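Side-chain contacts in putative cytochrome P450 120 (Synechocystis sp., PDB 2VE3), which binds heme and retinoic acid and probably works as a monooxygenase of the cytochrome P450 family: residues L23-T26 with L27-L30; A111-P114 with R115-D118; P145-R148 with R149-F152; M301-L304 with D305-L308; Y344-S347 with Q348-D352. All coordinates share one frame; numbering follows the deposited sequence.

Contact 1 of 5, residues L23-T26 with L27-L30; sequences LGET and LNFL. With REA (retinoic acid), chain D.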
# COMPACT_ATOMS: atom_id res chain seq x y z
N LEU A 23 -9.11 -21.88 13.58
CA LEU A 23 -8.86 -21.82 12.13
C LEU A 23 -9.93 -21.01 11.38
O LEU A 23 -9.61 -20.21 10.50
CB LEU A 23 -8.66 -23.20 11.51
CG LEU A 23 -8.33 -23.25 10.01
CD1 LEU A 23 -6.90 -22.79 9.71
CD2 LEU A 23 -8.60 -24.62 9.43
N GLY A 24 -11.20 -21.24 11.72
CA GLY A 24 -12.31 -20.49 11.13
C GLY A 24 -12.27 -20.52 9.62
O GLY A 24 -12.09 -21.57 9.03
N GLU A 25 -12.41 -19.35 9.01
CA GLU A 25 -12.31 -19.25 7.54
C GLU A 25 -10.97 -18.66 7.10
O GLU A 25 -10.87 -18.10 6.00
CB GLU A 25 -13.48 -18.44 6.96
CG GLU A 25 -14.86 -18.92 7.37
CD GLU A 25 -15.96 -18.32 6.50
OE1 GLU A 25 -16.30 -17.13 6.67
OE2 GLU A 25 -16.46 -19.05 5.62
N THR A 26 -9.95 -18.80 7.94
CA THR A 26 -8.63 -18.22 7.66
C THR A 26 -8.06 -18.73 6.33
O THR A 26 -7.42 -17.97 5.61
CB THR A 26 -7.60 -18.50 8.80
OG1 THR A 26 -8.16 -18.13 10.07
CG2 THR A 26 -6.32 -17.69 8.58
N LEU A 27 -8.28 -20.00 6.01
CA LEU A 27 -7.73 -20.56 4.76
C LEU A 27 -8.38 -19.95 3.52
O LEU A 27 -7.72 -19.75 2.51
CB LEU A 27 -7.81 -22.09 4.73
CG LEU A 27 -7.08 -22.95 5.77
CD1 LEU A 27 -7.45 -24.45 5.59
CD2 LEU A 27 -5.58 -22.78 5.71
N ASN A 28 -9.68 -19.66 3.61
CA ASN A 28 -10.41 -19.02 2.51
C ASN A 28 -9.91 -17.58 2.30
O ASN A 28 -9.62 -17.18 1.18
CB ASN A 28 -11.91 -19.05 2.78
CG ASN A 28 -12.41 -20.46 3.12
OD1 ASN A 28 -12.52 -21.32 2.26
ND2 ASN A 28 -12.71 -20.69 4.39
N PHE A 29 -9.79 -16.84 3.40
CA PHE A 29 -9.18 -15.51 3.40
C PHE A 29 -7.79 -15.48 2.74
O PHE A 29 -7.52 -14.63 1.89
CB PHE A 29 -9.08 -15.01 4.85
CG PHE A 29 -8.55 -13.62 4.98
CD1 PHE A 29 -9.34 -12.52 4.65
CD2 PHE A 29 -7.26 -13.41 5.46
CE1 PHE A 29 -8.86 -11.22 4.78
CE2 PHE A 29 -6.77 -12.11 5.60
CZ PHE A 29 -7.57 -11.01 5.26
N LEU A 30 -6.93 -16.43 3.11
CA LEU A 30 -5.56 -16.43 2.60
C LEU A 30 -5.41 -16.93 1.15
O LEU A 30 -4.45 -16.58 0.48
CB LEU A 30 -4.62 -17.20 3.54
CG LEU A 30 -4.37 -16.61 4.93
CD1 LEU A 30 -3.55 -17.59 5.76
CD2 LEU A 30 -3.69 -15.25 4.84
C1 REA D . 0.57 -0.97 5.02
C2 REA D . 1.46 -0.31 6.07
C3 REA D . 0.89 -0.57 7.47
C4 REA D . 1.00 -2.06 7.80
C5 REA D . 0.57 -2.96 6.66
C6 REA D . 0.38 -2.46 5.36
C7 REA D . -0.00 -3.41 4.31
C8 REA D . -1.39 -3.88 4.22
C9 REA D . -1.71 -4.95 3.26
C10 REA D . -2.93 -5.68 3.51
C11 REA D . -3.91 -6.02 2.50
C12 REA D . -5.21 -6.35 3.09
C13 REA D . -5.99 -7.53 2.69
C14 REA D . -7.26 -7.59 3.29
C15 REA D . -8.41 -8.26 2.71
C16 REA D . -0.81 -0.30 4.99
C17 REA D . 1.27 -0.79 3.67
C18 REA D . 0.37 -4.42 6.96
C19 REA D . -0.81 -5.31 2.09
C20 REA D . -5.43 -8.56 1.75
O1 REA D . -8.35 -8.77 1.58
O2 REA D . -9.47 -8.32 3.35
O HOH W 1 -10.10 -21.90 7.03

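Contact 2 of 5, residues A111-P114 with R115-D118; sequences AFLP and RTLD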
# COMPACT_ATOMS: atom_id res chain seq x y z
N ALA A 111 9.37 12.94 7.53
CA ALA A 111 10.04 12.33 6.38
C ALA A 111 9.31 12.59 5.07
O ALA A 111 9.90 12.44 4.00
CB ALA A 111 10.26 10.83 6.60
N PHE A 112 8.05 13.00 5.15
CA PHE A 112 7.22 13.17 3.95
C PHE A 112 6.69 14.60 3.76
O PHE A 112 5.64 14.80 3.16
CB PHE A 112 6.09 12.13 3.93
CG PHE A 112 6.58 10.71 4.09
CD1 PHE A 112 7.12 10.02 3.03
CD2 PHE A 112 6.52 10.08 5.33
CE1 PHE A 112 7.59 8.72 3.18
CE2 PHE A 112 6.99 8.78 5.48
CZ PHE A 112 7.52 8.10 4.41
N LEU A 113 7.43 15.59 4.26
CA LEU A 113 7.06 16.99 4.08
C LEU A 113 7.19 17.42 2.62
O LEU A 113 8.07 16.92 1.92
CB LEU A 113 7.90 17.90 4.98
CG LEU A 113 7.72 17.72 6.49
CD1 LEU A 113 8.84 18.40 7.24
CD2 LEU A 113 6.35 18.21 6.96
N PRO A 114 6.30 18.32 2.15
CA PRO A 114 6.31 18.81 0.77
C PRO A 114 7.70 19.11 0.20
O PRO A 114 7.97 18.76 -0.95
CB PRO A 114 5.47 20.09 0.86
CG PRO A 114 4.47 19.78 1.91
CD PRO A 114 5.20 18.93 2.93
N ARG A 115 8.57 19.73 0.99
CA ARG A 115 9.92 20.06 0.51
C ARG A 115 10.88 18.88 0.54
O ARG A 115 11.76 18.79 -0.30
CB ARG A 115 10.50 21.27 1.26
CG ARG A 115 9.98 22.62 0.75
CD ARG A 115 10.61 23.79 1.49
NE ARG A 115 10.23 23.83 2.91
CZ ARG A 115 10.96 24.40 3.87
NH1 ARG A 115 12.12 24.98 3.58
NH2 ARG A 115 10.52 24.39 5.12
N THR A 116 10.72 17.99 1.51
CA THR A 116 11.58 16.79 1.62
C THR A 116 11.30 15.83 0.47
O THR A 116 12.20 15.13 -0.01
CB THR A 116 11.36 16.06 2.97
OG1 THR A 116 11.58 16.96 4.06
CG2 THR A 116 12.31 14.85 3.11
N LEU A 117 10.05 15.79 0.04
CA LEU A 117 9.65 15.00 -1.12
C LEU A 117 10.25 15.58 -2.39
O LEU A 117 10.73 14.84 -3.25
CB LEU A 117 8.12 14.96 -1.22
CG LEU A 117 7.36 14.28 -0.08
CD1 LEU A 117 5.88 14.39 -0.38
CD2 LEU A 117 7.77 12.82 0.11
N ASP A 118 10.23 16.91 -2.50
CA ASP A 118 10.85 17.62 -3.62
C ASP A 118 12.33 17.25 -3.75
O ASP A 118 12.83 17.06 -4.86
CB ASP A 118 10.68 19.13 -3.45
CG ASP A 118 9.24 19.62 -3.67
OD1 ASP A 118 8.30 18.79 -3.73
OD2 ASP A 118 9.05 20.85 -3.78

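Contact 3 of 5, residues P145-R148 with R149-F152; sequences PQLR and RMTF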
# COMPACT_ATOMS: atom_id res chain seq x y z
N PRO A 145 7.91 -8.67 -11.90
CA PRO A 145 9.15 -8.88 -11.12
C PRO A 145 10.17 -7.76 -11.27
O PRO A 145 10.92 -7.47 -10.34
CB PRO A 145 9.73 -10.17 -11.71
CG PRO A 145 8.60 -10.84 -12.38
CD PRO A 145 7.73 -9.75 -12.89
N GLN A 146 10.18 -7.14 -12.45
CA GLN A 146 11.00 -5.96 -12.72
C GLN A 146 10.57 -4.74 -11.92
O GLN A 146 11.41 -4.02 -11.39
CB GLN A 146 10.97 -5.62 -14.21
CG GLN A 146 11.75 -6.58 -15.10
CD GLN A 146 13.21 -6.71 -14.72
OE1 GLN A 146 13.97 -5.72 -14.69
NE2 GLN A 146 13.63 -7.94 -14.44
N LEU A 147 9.26 -4.50 -11.86
CA LEU A 147 8.71 -3.40 -11.08
C LEU A 147 9.05 -3.57 -9.60
O LEU A 147 9.32 -2.59 -8.93
CB LEU A 147 7.19 -3.30 -11.27
CG LEU A 147 6.73 -2.84 -12.67
CD1 LEU A 147 5.26 -3.18 -12.86
CD2 LEU A 147 6.97 -1.34 -12.91
N ARG A 148 9.07 -4.83 -9.14
CA ARG A 148 9.46 -5.16 -7.77
C ARG A 148 10.92 -4.83 -7.49
O ARG A 148 11.25 -4.38 -6.40
CB ARG A 148 9.20 -6.64 -7.45
CG ARG A 148 7.74 -6.99 -7.31
CD ARG A 148 7.52 -8.34 -6.66
NE ARG A 148 7.84 -8.33 -5.24
CZ ARG A 148 7.02 -7.93 -4.28
NH1 ARG A 148 5.79 -7.51 -4.57
NH2 ARG A 148 7.43 -7.95 -3.01
N ARG A 149 11.78 -5.02 -8.49
CA ARG A 149 13.20 -4.67 -8.33
C ARG A 149 13.36 -3.16 -8.23
O ARG A 149 14.04 -2.67 -7.32
CB ARG A 149 14.07 -5.23 -9.46
CG ARG A 149 14.14 -6.76 -9.47
CD ARG A 149 15.44 -7.30 -10.08
NE ARG A 149 16.38 -7.75 -9.04
CZ ARG A 149 16.42 -8.97 -8.52
NH1 ARG A 149 15.57 -9.92 -8.94
NH2 ARG A 149 17.30 -9.26 -7.57
N MET A 150 12.71 -2.43 -9.13
CA MET A 150 12.76 -0.98 -9.16
C MET A 150 12.23 -0.34 -7.87
O MET A 150 12.94 0.46 -7.27
CB MET A 150 11.99 -0.43 -10.36
CG MET A 150 12.08 1.10 -10.52
SD MET A 150 10.83 1.78 -11.63
CE MET A 150 9.34 1.39 -10.74
N THR A 151 11.01 -0.68 -7.46
CA THR A 151 10.39 0.01 -6.32
C THR A 151 11.17 -0.24 -5.04
O THR A 151 11.28 0.66 -4.21
CB THR A 151 8.90 -0.35 -6.07
OG1 THR A 151 8.78 -1.74 -5.73
CG2 THR A 151 8.04 -0.02 -7.26
N PHE A 152 11.71 -1.45 -4.87
CA PHE A 152 12.61 -1.72 -3.74
C PHE A 152 13.83 -0.81 -3.80
O PHE A 152 14.20 -0.21 -2.80
CB PHE A 152 13.04 -3.19 -3.61
CG PHE A 152 13.86 -3.46 -2.37
CD1 PHE A 152 13.26 -3.45 -1.11
CD2 PHE A 152 15.23 -3.65 -2.45
CE1 PHE A 152 14.02 -3.65 0.05
CE2 PHE A 152 15.99 -3.86 -1.30
CZ PHE A 152 15.39 -3.86 -0.05

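Contact 4 of 5, residues M301-L304 with D305-L308; sequences MPYL and DQVL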
# COMPACT_ATOMS: atom_id res chain seq x y z
N MET A 301 0.10 18.61 -13.66
CA MET A 301 -0.48 17.45 -14.34
C MET A 301 -1.84 17.07 -13.76
O MET A 301 -1.98 15.99 -13.17
CB MET A 301 0.49 16.25 -14.27
CG MET A 301 1.76 16.42 -15.08
SD MET A 301 3.09 15.29 -14.60
CE MET A 301 4.39 15.89 -15.67
N PRO A 302 -2.85 17.96 -13.90
CA PRO A 302 -4.21 17.70 -13.40
C PRO A 302 -4.91 16.47 -14.00
O PRO A 302 -5.65 15.79 -13.28
CB PRO A 302 -4.98 18.98 -13.78
CG PRO A 302 -4.21 19.56 -14.93
CD PRO A 302 -2.78 19.28 -14.55
N TYR A 303 -4.73 16.22 -15.29
CA TYR A 303 -5.36 15.05 -15.89
C TYR A 303 -4.70 13.74 -15.41
O TYR A 303 -5.40 12.78 -15.14
CB TYR A 303 -5.37 15.11 -17.42
CG TYR A 303 -6.04 13.90 -18.02
CD1 TYR A 303 -7.42 13.75 -17.93
CD2 TYR A 303 -5.29 12.89 -18.63
CE1 TYR A 303 -8.04 12.64 -18.46
CE2 TYR A 303 -5.90 11.76 -19.14
CZ TYR A 303 -7.27 11.65 -19.06
OH TYR A 303 -7.89 10.55 -19.58
N LEU A 304 -3.37 13.72 -15.32
CA LEU A 304 -2.66 12.55 -14.79
C LEU A 304 -3.10 12.30 -13.35
O LEU A 304 -3.35 11.15 -12.96
CB LEU A 304 -1.14 12.71 -14.89
CG LEU A 304 -0.26 11.61 -14.29
CD1 LEU A 304 -0.54 10.24 -14.94
CD2 LEU A 304 1.21 11.93 -14.39
N ASP A 305 -3.23 13.38 -12.57
CA ASP A 305 -3.83 13.31 -11.24
C ASP A 305 -5.12 12.47 -11.22
O ASP A 305 -5.27 11.61 -10.34
CB ASP A 305 -4.13 14.70 -10.70
CG ASP A 305 -2.91 15.40 -10.11
OD1 ASP A 305 -1.81 14.81 -10.06
OD2 ASP A 305 -3.07 16.56 -9.71
N GLN A 306 -6.04 12.75 -12.15
CA GLN A 306 -7.30 12.00 -12.27
C GLN A 306 -7.13 10.51 -12.57
O GLN A 306 -7.81 9.66 -12.01
CB GLN A 306 -8.16 12.59 -13.38
CG GLN A 306 -8.83 13.92 -13.03
CD GLN A 306 -9.74 14.38 -14.16
OE1 GLN A 306 -10.52 13.59 -14.72
NE2 GLN A 306 -9.64 15.66 -14.50
N VAL A 307 -6.24 10.20 -13.52
CA VAL A 307 -5.95 8.81 -13.91
C VAL A 307 -5.44 8.02 -12.70
O VAL A 307 -5.83 6.86 -12.46
CB VAL A 307 -4.92 8.81 -15.06
CG1 VAL A 307 -4.42 7.41 -15.37
CG2 VAL A 307 -5.52 9.46 -16.30
N LEU A 308 -4.59 8.67 -11.90
CA LEU A 308 -3.96 7.99 -10.78
C LEU A 308 -4.95 7.76 -9.63
O LEU A 308 -4.94 6.69 -9.03
CB LEU A 308 -2.66 8.69 -10.37
CG LEU A 308 -1.54 8.70 -11.42
CD1 LEU A 308 -0.36 9.56 -10.95
CD2 LEU A 308 -1.07 7.29 -11.80

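Contact 5 of 5, residues Y344-S347 with Q348-D352; sequences YQIS and QTHAD. With HEM (protoporphyrin IX containing Fe), chain C; REA (retinoic acid), chain D.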
# COMPACT_ATOMS: atom_id res chain seq x y z
N TYR A 344 -12.59 -3.12 7.45
CA TYR A 344 -13.15 -2.24 6.44
C TYR A 344 -12.49 -2.60 5.12
O TYR A 344 -11.27 -2.67 5.03
CB TYR A 344 -13.00 -0.75 6.82
CG TYR A 344 -11.61 -0.16 6.65
CD1 TYR A 344 -11.25 0.49 5.46
CD2 TYR A 344 -10.67 -0.23 7.68
CE1 TYR A 344 -9.96 1.04 5.29
CE2 TYR A 344 -9.40 0.31 7.53
CZ TYR A 344 -9.05 0.93 6.33
OH TYR A 344 -7.81 1.46 6.20
N GLN A 345 -13.32 -2.87 4.12
CA GLN A 345 -12.84 -3.42 2.86
C GLN A 345 -12.87 -2.35 1.78
O GLN A 345 -13.94 -1.98 1.27
CB GLN A 345 -13.66 -4.64 2.46
CG GLN A 345 -13.47 -5.84 3.40
CD GLN A 345 -12.08 -6.45 3.25
OE1 GLN A 345 -11.71 -6.90 2.17
NE2 GLN A 345 -11.30 -6.44 4.34
N ILE A 346 -11.68 -1.84 1.47
CA ILE A 346 -11.49 -0.80 0.45
C ILE A 346 -11.87 -1.35 -0.94
O ILE A 346 -12.51 -0.67 -1.73
CB ILE A 346 -10.02 -0.28 0.45
CG1 ILE A 346 -9.64 0.26 1.83
CG2 ILE A 346 -9.81 0.79 -0.65
CD1 ILE A 346 -8.15 0.46 2.01
N SER A 347 -11.47 -2.58 -1.21
CA SER A 347 -11.84 -3.24 -2.46
C SER A 347 -13.36 -3.29 -2.67
O SER A 347 -13.83 -3.05 -3.77
CB SER A 347 -11.23 -4.65 -2.51
OG SER A 347 -11.49 -5.34 -1.29
N GLN A 348 -14.12 -3.60 -1.63
CA GLN A 348 -15.59 -3.62 -1.73
C GLN A 348 -16.18 -2.21 -1.93
O GLN A 348 -17.06 -2.02 -2.79
CB GLN A 348 -16.24 -4.35 -0.54
CG GLN A 348 -15.81 -5.80 -0.36
CD GLN A 348 -16.27 -6.44 0.96
OE1 GLN A 348 -15.64 -7.38 1.44
NE2 GLN A 348 -17.36 -5.94 1.54
N THR A 349 -15.70 -1.24 -1.15
CA THR A 349 -16.18 0.14 -1.26
C THR A 349 -16.00 0.67 -2.67
O THR A 349 -16.89 1.33 -3.22
CB THR A 349 -15.49 1.08 -0.25
OG1 THR A 349 -15.61 0.56 1.07
CG2 THR A 349 -16.12 2.48 -0.27
N HIS A 350 -14.85 0.37 -3.27
CA HIS A 350 -14.49 0.87 -4.60
C HIS A 350 -15.19 0.13 -5.74
O HIS A 350 -15.10 0.55 -6.89
CB HIS A 350 -12.98 0.82 -4.79
CG HIS A 350 -12.24 1.85 -3.97
ND1 HIS A 350 -10.90 2.09 -4.13
CD2 HIS A 350 -12.66 2.68 -3.00
CE1 HIS A 350 -10.52 3.03 -3.28
NE2 HIS A 350 -11.57 3.40 -2.58
N ALA A 351 -15.88 -0.95 -5.40
CA ALA A 351 -16.68 -1.70 -6.37
C ALA A 351 -18.18 -1.43 -6.20
O ALA A 351 -19.00 -2.03 -6.90
CB ALA A 351 -16.38 -3.21 -6.27
N ASP A 352 -18.54 -0.54 -5.28
CA ASP A 352 -19.95 -0.19 -5.06
C ASP A 352 -20.52 0.53 -6.28
O ASP A 352 -19.99 1.56 -6.68
CB ASP A 352 -20.12 0.67 -3.81
CG ASP A 352 -21.58 1.01 -3.53
OD1 ASP A 352 -22.40 0.10 -3.27
OD2 ASP A 352 -21.90 2.21 -3.56
CHA HEM C . -1.26 3.20 6.47
CHB HEM C . -2.55 2.42 1.85
CHC HEM C . 1.90 3.70 0.37
CHD HEM C . 3.36 3.93 4.96
C1A HEM C . -2.03 2.89 5.36
C2A HEM C . -3.43 2.49 5.33
C3A HEM C . -3.78 2.30 4.05
C4A HEM C . -2.61 2.54 3.23
CMA HEM C . -5.15 1.87 3.49
CAA HEM C . -4.35 2.39 6.57
CBA HEM C . -4.40 0.98 7.16
CGA HEM C . -5.18 1.06 8.45
O1A HEM C . -6.40 1.39 8.38
O2A HEM C . -4.60 0.78 9.54
C1B HEM C . -1.48 2.74 1.05
C2B HEM C . -1.47 2.80 -0.41
C3B HEM C . -0.23 3.16 -0.82
C4B HEM C . 0.57 3.33 0.37
CMB HEM C . -2.70 2.50 -1.30
CAB HEM C . 0.32 3.34 -2.27
CBB HEM C . -0.41 3.83 -3.28
C1C HEM C . 2.69 3.93 1.47
C2C HEM C . 4.06 4.40 1.47
C3C HEM C . 4.47 4.47 2.74
C4C HEM C . 3.37 4.02 3.59
CMC HEM C . 4.86 4.79 0.20
CAC HEM C . 5.85 4.96 3.26
CBC HEM C . 6.99 4.26 3.14
C1D HEM C . 2.28 3.67 5.78
C2D HEM C . 2.38 3.48 7.21
C3D HEM C . 0.94 3.24 7.69
C4D HEM C . 0.11 3.34 6.50
CMD HEM C . 3.67 3.50 8.06
CAD HEM C . 0.46 2.97 9.13
CBD HEM C . -0.22 4.24 9.65
CGD HEM C . -0.69 4.05 11.07
O1D HEM C . -1.02 5.08 11.71
O2D HEM C . -0.73 2.89 11.59
NA HEM C . -1.57 2.90 4.07
NB HEM C . -0.21 3.06 1.49
NC HEM C . 2.30 3.69 2.78
ND HEM C . 0.94 3.60 5.40
FE HEM C . 0.31 3.60 3.39
C1 REA D . 0.57 -0.97 5.02
C2 REA D . 1.46 -0.31 6.07
C3 REA D . 0.89 -0.57 7.47
C4 REA D . 1.00 -2.06 7.80
C5 REA D . 0.57 -2.96 6.66
C6 REA D . 0.38 -2.46 5.36
C7 REA D . -0.00 -3.41 4.31
C8 REA D . -1.39 -3.88 4.22
C9 REA D . -1.71 -4.95 3.26
C10 REA D . -2.93 -5.68 3.51
C11 REA D . -3.91 -6.02 2.50
C12 REA D . -5.21 -6.35 3.09
C13 REA D . -5.99 -7.53 2.69
C14 REA D . -7.26 -7.59 3.29
C15 REA D . -8.41 -8.26 2.71
C16 REA D . -0.81 -0.30 4.99
C17 REA D . 1.27 -0.79 3.67
C18 REA D . 0.37 -4.42 6.96
C19 REA D . -0.81 -5.31 2.09
C20 REA D . -5.43 -8.56 1.75
O1 REA D . -8.35 -8.77 1.58
O2 REA D . -9.47 -8.32 3.35

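Contact 1 of 5, residues L23-T26 with L27-L30
Thr-26 and Leu-30 run alongside each other where the chain enters helix 26-31. Their methyl contact is Thr-26 CG2 against Leu-30 CD1 at 4.0 Å. The first torsion of Thr-26 (chi1 -50°) puts CG2 on this side and turns OG1 back beside its own backbone N. There Thr-26 OG1 donates to Leu-23 O over 2.6 Å, approaching well out of the plane of that carbonyl. Since Thr-26 N also donates to Leu-23 O, two bonds grip the one oxygen, while OG1 is in turn hydrogen-bonded to Phe-52 N.

The backbone bond closes a type II' beta turn from Leu-23 to Thr-26, with Gly-24 at positive phi, and this turn delivers Glu-25 to the N-cap of the helix. Glu-25 O receives Phe-29 N at 3.1 Å in a nearly straight bond (N-H...O 176°), plus a weak second one from Asn-28 N. Leu-27 N, too early for an intrahelical acceptor, is served by a water that it reaches at 2.8 Å and that donates onward to Gly-24 O. Beyond this water bridge the Leu-27 side chain crosses that of Leu-23, with Leu-27 CG meeting Leu-23 CD1 at 3.9 Å.

Glu-25 touches Asn-28 through its base, Glu-25 CB to Asn-28 ND2 being 3.5 Å, and the carboxylate and amide planes are 63° apart. Its acid group serves other partners: OE1 binds Thr-49 OG1 and OE2 forms a salt bridge with Arg-39 of helix 35-43. One turn along, the ring edge of Phe-29 faces the ligand carboxylate, CE1 standing 3.3 Å from O2 of retinoic acid.

Contact 2 of 5, residues A111-P114 with R115-D118
Leu-117 folds back over the carbonyls of Phe-112 and Leu-113, and its side chain can be traced atom by atom. Leu-117 CB stands 3.7 Å from Leu-113 O. Leu-117 CG approaches the same Leu-113 O more closely, at 3.4 Å, because chi1 (-64°) sets it beside the backbone N and thus toward the preceding turn. The chain then forks: Leu-117 CD1 lies 3.6 Å from Phe-112 O, whereas Leu-117 CD2 passes the Phe-112 alpha carbon and ends at the ring edge, near its plane, 4.1 Å from Phe-112 CD1. The leucine therefore meets peptide oxygens with one branch and an aromatic rim with the other.

Backbone bonds fix this geometry. Leu-113 is the N-cap of helix 114-118, and its O receives Leu-117 N at 3.0 Å with an N-H...O angle of 161°, together with a weak bond from Thr-116 N. Pro-114 takes the first helical position, where a proline lacking an N-H costs no hydrogen bond. Thr-116 adds a contact upstream, its CG2 resting 3.5 Å from Ala-111 O.

At the far end Asp-118 OD1 comes near Pro-114 O, a pair of acceptors, and OD2 lies close to Glu-296 OE1. Lys-299 offers OD1 a long, weak ion pair; the nearby oxygens may make the carboxylate somewhat easier to protonate.

Phe-112, a residue of the heme pocket, places its side chain about 4 Å from the heme. The short helix follows helix 98-109, and helix 394-411 covers the contact through Phe-396 on Phe-112 and Glu-395 on Leu-117.

Contact 3 of 5, residues P145-R148 with R149-F152
The torsions of Met-150 bring its methyl to Leu-147: CG is anti to the backbone N (chi1 -175°), and the bend at chi3 (64°) turns the terminal methyl back along the helix. Met-150 CE consequently arrives 4.2 Å from Leu-147 CD2, an i to i+3 apolar touch. The helix is 143-159, matching helix E of the P450 fold, and both side chains also touch Phe-404 of helix 394-411.

With chi1 at 64°, Thr-151 OG1 is wedged between its own N and C, and Thr-151 CG2 swings to 3.3 Å from Leu-147 O. OG1 is hydrogen-bonded to Thr-260 OG1 and His-256 ND1 of helix 241-272. A side-chain hydroxyl thus ties two long helices together in a buried place.

The two arginines part company. Arg-149 lays CG 3.4 Å from Pro-145 O and then leads away. Arg-148, bent at chi3, spreads its guanidinium between two acids, with NE in a salt bridge to Glu-175 and NH1 in another to Glu-257; NH1 is also bonded to Tyr-144 OH. The two carboxylates and the tyrosine hydroxyl probably hold the guanidinium's rotation.

Backbone bonds differ in quality along the segment: Phe-152 N reaches Arg-148 O only weakly, at 3.3 Å, whereas Thr-151 N meets Leu-147 O at 2.9 Å with an N-H...O angle of 170°.

Contact 4 of 5, residues M301-L304 with D305-L308
Tyr-303 with Val-307 and Leu-304 with Leu-308 make the apolar part of this contact, two i to i+4 pairs on neighbouring faces of helix 302-314. Tyr-303 has CG anti to the backbone N (chi1 -179°), which carries its ring along the helix to Val-307. The methyl CG2 of Val-307 approaches obliquely, 3.7 Å from Tyr-303 CE2, and lies 30° off the ring normal, so the CH-pi contact is off-centre. In the second pair the two leucines cross at an angle, Leu-304 CG meeting Leu-308 CD1 at 3.9 Å and Leu-304 CD1 meeting Leu-308 CG at 4.0 Å.

Hydrogen bonds of the backbone supply the frame. Met-301, the N-cap, accepts Asp-305 N on its carbonyl O at 3.0 Å, and Leu-308 N closes the last bond of the series on Leu-304 O at the same length. Between them Gln-306 N is somewhat longer from Pro-302 O, at 3.3 Å. The early N-H groups of Tyr-303 and Leu-304 are answered from outside: OE2 and OE1 of Glu-283 take one each, a carboxylate set at the positive end of the helix.

Charge enters through Asp-305. Its CB sits 3.2 Å from Pro-302 O. Asp-305 OD1 lies near Met-301 O, a pair of acceptors, and its salt bridge with Lys-402 probably offsets this.

The helix corresponds to helix K of cytochromes P450. Leu-304 packs on helix 394-411 at Ala-405 and Thr-406, Tyr-303 on helix 274-285 at Ile-276 and Arg-279, and Val-307 and Leu-308 on helix 241-272 at Leu-270 and Phe-266.

Contact 5 of 5, residues Y344-S347 with Q348-D352
Both the heme and the retinoic acid are gripped where strand 341-345 runs into helix 346-349, and three successive residues face them. Gln-345, bent at chi2, turns NE2 to the ligand carboxylate and donates to O2 of retinoic acid at 2.8 Å; NE2 is also bonded to Ser-343 OG. Ile-346 sends CD1 to the heme methyl CMA, 3.6 Å away. Just before them, Tyr-344 OH donates to heme propionate O1A at 2.6 Å, the oxygen lying in the plane of the ring at its edge.

Behind this front, Gln-345 CB and CG pack against the amide of Gln-348. Gln-345 CG lies 3.3 Å from Gln-348 OE1, with the amide planes 49° apart. That OE1 is buried without a polar partner, whereas Gln-348 NE2 binds Ser-60 OG.

Ile-346 packs alongside His-350 in a CH-pi contact, Ile-346 CG2 standing 3.7 Å from the imidazole centroid, 20° off the normal. The histidine is probably held in rotation: NE2 accepts from Val-382 N, and the His-381 ring lies nearly parallel to it. Gln-345, the N-cap, accepts Thr-349 N on its carbonyl O at 3.1 Å.

In the mixed sheet, strand 341-345 lies between 54-59, parallel to it, and 320-325, antiparallel. His-350 O is hydrogen-bonded to Arg-313 of helix 302-314, the arginine of the family's ExxR motif.

Overall arrangement
Contacts 1 and 5 share retinoic acid: their nearest atoms are about 5 Å apart without touching, and Phe-29 and Gln-345 both approach the ligand's carboxylate end. Contacts 2 and 5 both supply residues to the heme pocket, yet their centres are 30 Å apart, on opposite sides of the chain's centre. In contact 2, the side chain of Phe-112 is about 8 Å from that of Cys-391, the probable axial ligand of the iron. Contacts 3 and 4 lie farther out, the side chains of Thr-151 and Leu-308 each about 9 Å from the heme. Helix 394-411 touches contacts 2, 3 and 4, and helix 241-272 touches both contacts 3 and 4, whose nearest atoms are about 12 Å apart.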